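Side-chain contacts in cytoplasmic protein (Cryptococcus neoformans var. grubii serotype A, PDB 7LPO), which probably hydrolyses steryl beta-glucosides to free sterol and glucose, as a family 5 glycoside hydrolase: residues N52-S55 with H56-E59; E360-L363 with G364-I367; P436-E440 with S441-G445. All coordinates share one frame; numbering follows the deposited sequence.

Contact 1 of 3, residues N52-S55 with H56-E59; sequences NQPS and HIRE
Pro54 and Ile57 are the first and last residues of a type I beta turn, and the bond that closes it runs from Ile57 N to Pro54 O at 3.2 Å. It is nearly straight at the hydrogen, 171°, but the donor stands above the carbonyl plane, 46° out of it, and does not lie on a lone pair. A water reinforces the same closure: water 1 donates to Pro54 O and to Ile57 O, 2.9 Å from each, so that Pro54 O receives one backbone N-H and one water.

The apolar part of the contact is built on the Pro54 ring, whose CG is met by both later side chains. The His56 imidazole is folded back over the turn, because CG sits between its own backbone N and carbonyl carbon (chi1 59°); this brings CE1 to 3.4 Å from Pro54 CG, with CB of the proline only slightly farther. Ile57 reaches the same ring with the end of its longer branch, CD1 lying 3.8 Å from Pro54 CG. Both side chains run at a slant to the proline.

A second water links the polar atoms of the two central residues. Water 2 lies 3.0 Å from His56 ND1 and very close to Ser55 OG, at 2.5 Å, a distance short enough to be doubtful; the Ser55 hydroxyl is also bonded to His180 and to the backbone N of Asn586. His56 stacks on Trp581, and Arg58 forms a salt bridge with Glu182.

The turn belongs to the surface loop that leaves strand 35-43 and leads into helix 61-66, and these partners join it to the loop around 180-182 and to the one at 581-586, which follows strand 567-570.

Contact 2 of 3, residues E360-L363 with G364-I367; sequences EWAL and GTCI
A water-bridged loop just ahead of helix 367-370 brings Trp361 and Ala362 against Ile367 and Thr365. Trp361 is the centre of an inverse gamma turn, and Cys366 occupies the N-cap position, its SG capping a backbone N of the helix that follows. On the inner side of the loop the CD1 methyl of Ile367 meets the five-membered part of the indole, 3.6 Å from Trp361 CD1 and 3.7 Å from Trp361 NE1, approaching obliquely. The isoleucine reaches it because CG1 is anti to the backbone N (chi1 -164°), while a bend at chi2 carries the terminal methyl to the indole. A smaller apolar pair lies farther round the bend, where Thr365 offers its methyl rather than its hydroxyl: CG2 is 3.9 Å from Ala362 CB.

Between these two pairs, water 3 lies within hydrogen-bonding distance of both carbonyls, 2.9 Å from Ala362 O and 2.8 Å from Thr365 O, and can donate to either. Gly364 makes the bend with positive phi (71°), a conformation favoured by glycine. Earlier in the same loop, Arg357 makes a cation-pi contact with Trp361, and Cys225, from another loop, touches both Trp361 and Ile367.

Between 360-363 and 364-367 the side chains thus meet each other through apolar contacts, and the two carbonyl oxygens face a shared water that probably divides its protons among several acceptors.

Contact 3 of 3, residues P436-E440 with S441-G445; sequences PKLPE and SFLKG
Glu440, in the first turn of helix 440-443, folds its side chain along the helix toward Leu443 and Gly445. From CB, which merely flanks the adjoining peptide N of Ser441, the chain runs on through CG and bends at chi2 (-49°), which turns the carboxylate back over the helix and puts CD 4.0 Å from Leu443 CB. At the tip the two oxygens divide: OE1 rests against the leucine, 3.6 Å from Leu443 CD1, and is hydrogen-bonded to Tyr515 OH, while OE2 accepts from Gly445 N at 3.1 Å through its syn lone pair, in a bent bond, 138° at the hydrogen. The Glu440 and Leu443 side chains cross at about a right angle.

The backbone bonds of the turn start from Pro439, at the N-cap position, which offers its carbonyl O to two donors: Leu443 N lies in the carbonyl plane, whereas Phe442 N stands well above it. Lys444 N bonds to Glu440 O at 2.8 Å, after which the chain leaves helical angles with positive phi at Lys444. The Pro439 ring also places CG 3.5 Å from Phe442 CD1, in an oblique approach to the phenyl ring.

A carboxylate rooted in the first turn thus accepts the backbone N-H just past the last one and bonds a tyrosine hydroxyl from outside, two bonds that, with the exposure of the residue, would probably favour the charged form.

From the N terminus the three contacts follow in series, none nested in or crossing another. Contact 1 closes a turn in the connection from strand 35-43 to helix 61-66. Contact 2 comes some 300 residues later, rounding the loop between helices 350-353 and 367-370, with its nearest atoms about 20 Å from contact 1. Contact 3 spans the entry to, and exit from, the short helix 440-443, between strands 424-427 and 447-449, two neighbouring parallel strands; through Arg417 and Tyr515 it joins helix 400-419 to the segment after helix 490-512. Contacts 1 and 3 lie on opposite sides of the chain's centre, their own centres about 42 Å apart.

Contact 1 of 3, residues N52-S55 with H56-E59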
loop_
_atom_site.group_PDB
_atom_site.type_symbol
_atom_site.label_atom_id
_atom_site.label_comp_id
_atom_site.label_asym_id
_atom_site.label_seq_id
_atom_site.Cartn_x
_atom_site.Cartn_y
_atom_site.Cartn_z
ATOM N N ASN A 52 -0.225 -6.385 21.164
ATOM C CA ASN A 52 0.872 -6.254 22.110
ATOM C C ASN A 52 2.216 -6.698 21.553
ATOM O O ASN A 52 3.151 -6.870 22.324
ATOM C CB ASN A 52 0.600 -7.035 23.404
ATOM C CG ASN A 52 -0.781 -6.756 23.975
ATOM O OD1 ASN A 52 -1.150 -5.599 24.204
ATOM N ND2 ASN A 52 -1.554 -7.811 24.197
ATOM N N GLN A 53 2.347 -6.883 20.243
ATOM C CA GLN A 53 3.643 -7.219 19.642
ATOM C C GLN A 53 3.959 -6.230 18.510
ATOM O O GLN A 53 3.996 -6.593 17.335
ATOM C CB GLN A 53 3.671 -8.671 19.152
ATOM C CG GLN A 53 3.639 -9.706 20.298
ATOM C CD GLN A 53 4.955 -9.836 21.056
ATOM O OE1 GLN A 53 4.958 -10.161 22.239
ATOM N NE2 GLN A 53 6.066 -9.592 20.383
ATOM N N PRO A 54 4.188 -4.972 18.858
ATOM C CA PRO A 54 4.701 -4.021 17.854
ATOM C C PRO A 54 6.135 -4.358 17.452
ATOM O O PRO A 54 6.838 -5.137 18.110
ATOM C CB PRO A 54 4.622 -2.671 18.570
ATOM C CG PRO A 54 4.840 -3.042 20.038
ATOM C CD PRO A 54 4.109 -4.380 20.204
ATOM N N SER A 55 6.569 -3.699 16.370
ATOM C CA SER A 55 7.819 -4.045 15.696
ATOM C C SER A 55 9.027 -3.938 16.618
ATOM O O SER A 55 10.020 -4.645 16.415
ATOM C CB SER A 55 8.026 -3.132 14.473
ATOM O OG SER A 55 8.165 -1.764 14.848
ATOM N N HIS A 56 8.984 -3.054 17.611
ATOM C CA HIS A 56 10.177 -2.790 18.404
ATOM C C HIS A 56 10.356 -3.729 19.592
ATOM O O HIS A 56 11.412 -3.687 20.229
ATOM C CB HIS A 56 10.181 -1.344 18.923
ATOM C CG HIS A 56 9.002 -0.988 19.774
ATOM N ND1 HIS A 56 7.764 -0.694 19.244
ATOM C CD2 HIS A 56 8.881 -0.838 21.116
ATOM C CE1 HIS A 56 6.931 -0.379 20.221
ATOM N NE2 HIS A 56 7.581 -0.473 21.367
ATOM N N ILE A 57 9.375 -4.576 19.899
ATOM C CA ILE A 57 9.430 -5.395 21.110
ATOM C C ILE A 57 9.816 -6.827 20.740
ATOM O O ILE A 57 9.100 -7.511 20.014
ATOM C CB ILE A 57 8.099 -5.359 21.875
ATOM C CG1 ILE A 57 8.089 -4.095 22.739
ATOM C CG2 ILE A 57 7.972 -6.585 22.732
ATOM C CD1 ILE A 57 6.746 -3.742 23.294
ATOM N N ARG A 58 10.946 -7.273 21.281
ATOM C CA ARG A 58 11.422 -8.615 20.969
ATOM C C ARG A 58 10.763 -9.677 21.842
ATOM O O ARG A 58 10.578 -10.816 21.395
ATOM C CB ARG A 58 12.938 -8.686 21.138
ATOM C CG ARG A 58 13.465 -10.055 20.781
ATOM C CD ARG A 58 14.958 -10.104 20.445
ATOM N NE ARG A 58 15.229 -11.398 19.818
ATOM C CZ ARG A 58 15.746 -12.450 20.446
ATOM N NH1 ARG A 58 16.094 -12.361 21.723
ATOM N NH2 ARG A 58 15.926 -13.590 19.789
ATOM N N GLU A 59 10.407 -9.336 23.078
ATOM C CA GLU A 59 9.816 -10.325 23.968
ATOM C C GLU A 59 8.498 -10.846 23.400
ATOM O O GLU A 59 7.613 -10.065 23.030
ATOM C CB GLU A 59 9.593 -9.722 25.350
ATOM C CG GLU A 59 9.029 -10.700 26.356
ATOM C CD GLU A 59 8.990 -10.130 27.757
ATOM O OE1 GLU A 59 10.068 -9.776 28.286
ATOM O OE2 GLU A 59 7.883 -10.035 28.328
HETATM O O HOH W 1 6.687 -8.031 18.580
HETATM O O HOH W 2 7.593 0.104 16.389
#

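Contact 2 of 3, residues E360-L363 with G364-I367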
loop_
_atom_site.group_PDB
_atom_site.type_symbol
_atom_site.label_atom_id
_atom_site.label_comp_id
_atom_site.label_asym_id
_atom_site.label_seq_id
_atom_site.Cartn_x
_atom_site.Cartn_y
_atom_site.Cartn_z
ATOM N N GLU A 360 16.179 -33.985 -3.001
ATOM C CA GLU A 360 17.167 -33.138 -3.658
ATOM C C GLU A 360 17.200 -31.717 -3.098
ATOM O O GLU A 360 18.034 -30.912 -3.528
ATOM C CB GLU A 360 16.922 -33.119 -5.171
ATOM C CG GLU A 360 17.280 -34.441 -5.877
ATOM C CD GLU A 360 18.552 -35.107 -5.330
ATOM O OE1 GLU A 360 18.435 -36.027 -4.478
ATOM O OE2 GLU A 360 19.665 -34.705 -5.744
ATOM N N TRP A 361 16.340 -31.395 -2.137
ATOM C CA TRP A 361 16.363 -30.090 -1.473
ATOM C C TRP A 361 17.395 -30.155 -0.362
ATOM O O TRP A 361 17.082 -30.494 0.778
ATOM C CB TRP A 361 14.995 -29.729 -0.908
ATOM C CG TRP A 361 14.864 -28.282 -0.532
ATOM C CD1 TRP A 361 15.869 -27.428 -0.145
ATOM C CD2 TRP A 361 13.659 -27.510 -0.518
ATOM N NE1 TRP A 361 15.357 -26.177 0.114
ATOM C CE2 TRP A 361 14.006 -26.198 -0.111
ATOM C CE3 TRP A 361 12.320 -27.800 -0.809
ATOM C CZ2 TRP A 361 13.070 -25.189 0.013
ATOM C CZ3 TRP A 361 11.391 -26.798 -0.693
ATOM C CH2 TRP A 361 11.768 -25.498 -0.286
ATOM N N ALA A 362 18.641 -29.827 -0.695
ATOM C CA ALA A 362 19.701 -29.862 0.302
ATOM C C ALA A 362 19.412 -28.847 1.400
ATOM O O ALA A 362 19.007 -27.712 1.131
ATOM C CB ALA A 362 21.049 -29.569 -0.349
ATOM N N LEU A 363 19.596 -29.270 2.644
ATOM C CA LEU A 363 19.393 -28.422 3.803
ATOM C C LEU A 363 20.735 -28.082 4.439
ATOM O O LEU A 363 21.740 -28.764 4.236
ATOM C CB LEU A 363 18.476 -29.103 4.820
ATOM C CG LEU A 363 17.017 -29.235 4.369
ATOM C CD1 LEU A 363 16.257 -30.182 5.305
ATOM C CD2 LEU A 363 16.353 -27.883 4.308
ATOM N N GLY A 364 20.741 -26.991 5.198
ATOM C CA GLY A 364 21.935 -26.605 5.916
ATOM C C GLY A 364 23.055 -26.081 5.055
ATOM O O GLY A 364 24.173 -25.924 5.550
ATOM N N THR A 365 22.798 -25.828 3.779
ATOM C CA THR A 365 23.781 -25.254 2.875
ATOM C C THR A 365 23.021 -24.368 1.896
ATOM O O THR A 365 21.793 -24.427 1.808
ATOM C CB THR A 365 24.591 -26.357 2.186
ATOM O OG1 THR A 365 25.651 -25.779 1.418
ATOM C CG2 THR A 365 23.719 -27.196 1.287
ATOM N N CYS A 366 23.755 -23.522 1.177
ATOM C CA CYS A 366 23.120 -22.549 0.298
ATOM C C CYS A 366 22.377 -23.244 -0.832
ATOM O O CYS A 366 22.954 -24.056 -1.568
ATOM C CB CYS A 366 24.158 -21.591 -0.284
ATOM S SG CYS A 366 23.466 -20.344 -1.386
ATOM N N ILE A 367 21.093 -22.905 -0.984
ATOM C CA ILE A 367 20.282 -23.515 -2.028
ATOM C C ILE A 367 20.691 -23.024 -3.412
ATOM O O ILE A 367 20.487 -23.738 -4.403
ATOM C CB ILE A 367 18.789 -23.254 -1.741
ATOM C CG1 ILE A 367 17.906 -24.186 -2.576
ATOM C CG2 ILE A 367 18.415 -21.797 -1.995
ATOM C CD1 ILE A 367 18.136 -25.679 -2.279
HETATM O O HOH W 3 19.057 -24.893 1.716
#

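Contact 3 of 3, residues P436-E440 with S441-G445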
loop_
_atom_site.group_PDB
_atom_site.type_symbol
_atom_site.label_atom_id
_atom_site.label_comp_id
_atom_site.label_asym_id
_atom_site.label_seq_id
_atom_site.Cartn_x
_atom_site.Cartn_y
_atom_site.Cartn_z
ATOM N N PRO A 436 1.531 -5.345 -16.710
ATOM C CA PRO A 436 1.566 -6.043 -17.995
ATOM C C PRO A 436 0.228 -5.887 -18.700
ATOM O O PRO A 436 -0.761 -5.437 -18.123
ATOM C CB PRO A 436 1.816 -7.498 -17.599
ATOM C CG PRO A 436 1.072 -7.626 -16.279
ATOM C CD PRO A 436 1.072 -6.239 -15.627
ATOM N N LYS A 437 0.209 -6.263 -19.972
ATOM C CA LYS A 437 -1.066 -6.445 -20.647
ATOM C C LYS A 437 -1.717 -7.707 -20.097
ATOM O O LYS A 437 -1.106 -8.779 -20.090
ATOM C CB LYS A 437 -0.870 -6.530 -22.156
ATOM C CG LYS A 437 -0.586 -5.158 -22.771
ATOM C CD LYS A 437 0.901 -4.822 -22.691
ATOM C CE LYS A 437 1.624 -5.677 -23.688
ATOM N NZ LYS A 437 3.077 -5.927 -23.471
ATOM N N LEU A 438 -2.925 -7.570 -19.599
ATOM C CA LEU A 438 -3.657 -8.672 -19.009
ATOM C C LEU A 438 -4.870 -9.001 -19.869
ATOM O O LEU A 438 -5.499 -8.093 -20.423
ATOM C CB LEU A 438 -4.110 -8.332 -17.585
ATOM C CG LEU A 438 -2.987 -8.173 -16.556
ATOM C CD1 LEU A 438 -3.555 -7.634 -15.243
ATOM C CD2 LEU A 438 -2.238 -9.469 -16.318
ATOM N N PRO A 439 -5.217 -10.278 -20.005
ATOM C CA PRO A 439 -6.256 -10.652 -20.974
ATOM C C PRO A 439 -7.646 -10.235 -20.516
ATOM O O PRO A 439 -7.972 -10.279 -19.327
ATOM C CB PRO A 439 -6.131 -12.178 -21.055
ATOM C CG PRO A 439 -5.624 -12.576 -19.675
ATOM C CD PRO A 439 -4.708 -11.438 -19.244
ATOM N N GLU A 440 -8.473 -9.830 -21.485
ATOM C CA GLU A 440 -9.867 -9.526 -21.184
ATOM C C GLU A 440 -10.619 -10.763 -20.712
ATOM O O GLU A 440 -11.630 -10.630 -20.014
ATOM C CB GLU A 440 -10.569 -8.935 -22.413
ATOM C CG GLU A 440 -10.576 -7.415 -22.499
ATOM C CD GLU A 440 -11.027 -6.735 -21.207
ATOM O OE1 GLU A 440 -10.310 -5.822 -20.744
ATOM O OE2 GLU A 440 -12.081 -7.123 -20.648
ATOM N N SER A 441 -10.153 -11.966 -21.077
ATOM C CA SER A 441 -10.804 -13.180 -20.599
ATOM C C SER A 441 -10.749 -13.289 -19.080
ATOM O O SER A 441 -11.516 -14.061 -18.496
ATOM C CB SER A 441 -10.166 -14.426 -21.229
ATOM O OG SER A 441 -8.750 -14.356 -21.227
ATOM N N PHE A 442 -9.854 -12.544 -18.429
ATOM C CA PHE A 442 -9.788 -12.481 -16.973
ATOM C C PHE A 442 -10.254 -11.144 -16.415
ATOM O O PHE A 442 -10.848 -11.108 -15.338
ATOM C CB PHE A 442 -8.355 -12.747 -16.490
ATOM C CG PHE A 442 -7.925 -14.177 -16.622
ATOM C CD1 PHE A 442 -7.721 -14.738 -17.869
ATOM C CD2 PHE A 442 -7.716 -14.960 -15.496
ATOM C CE1 PHE A 442 -7.327 -16.058 -17.992
ATOM C CE2 PHE A 442 -7.325 -16.277 -15.611
ATOM C CZ PHE A 442 -7.131 -16.830 -16.856
ATOM N N LEU A 443 -9.988 -10.043 -17.114
ATOM C CA LEU A 443 -10.474 -8.746 -16.655
ATOM C C LEU A 443 -11.992 -8.658 -16.770
ATOM O O LEU A 443 -12.674 -8.257 -15.819
ATOM C CB LEU A 443 -9.815 -7.635 -17.462
ATOM C CG LEU A 443 -8.310 -7.450 -17.289
ATOM C CD1 LEU A 443 -7.820 -6.335 -18.192
ATOM C CD2 LEU A 443 -7.984 -7.160 -15.845
ATOM N N LYS A 444 -12.528 -9.009 -17.945
ATOM C CA LYS A 444 -13.966 -9.088 -18.185
ATOM C C LYS A 444 -14.662 -7.766 -17.875
ATOM O O LYS A 444 -15.755 -7.743 -17.312
ATOM C CB LYS A 444 -14.591 -10.227 -17.377
ATOM C CG LYS A 444 -14.184 -11.626 -17.825
ATOM C CD LYS A 444 -15.033 -12.706 -17.122
ATOM C CE LYS A 444 -14.652 -14.111 -17.582
ATOM N NZ LYS A 444 -15.302 -15.182 -16.770
ATOM N N GLY A 445 -14.018 -6.659 -18.239
ATOM C CA GLY A 445 -14.628 -5.351 -18.108
ATOM C C GLY A 445 -14.910 -4.912 -16.694
ATOM O O GLY A 445 -15.794 -4.081 -16.472
#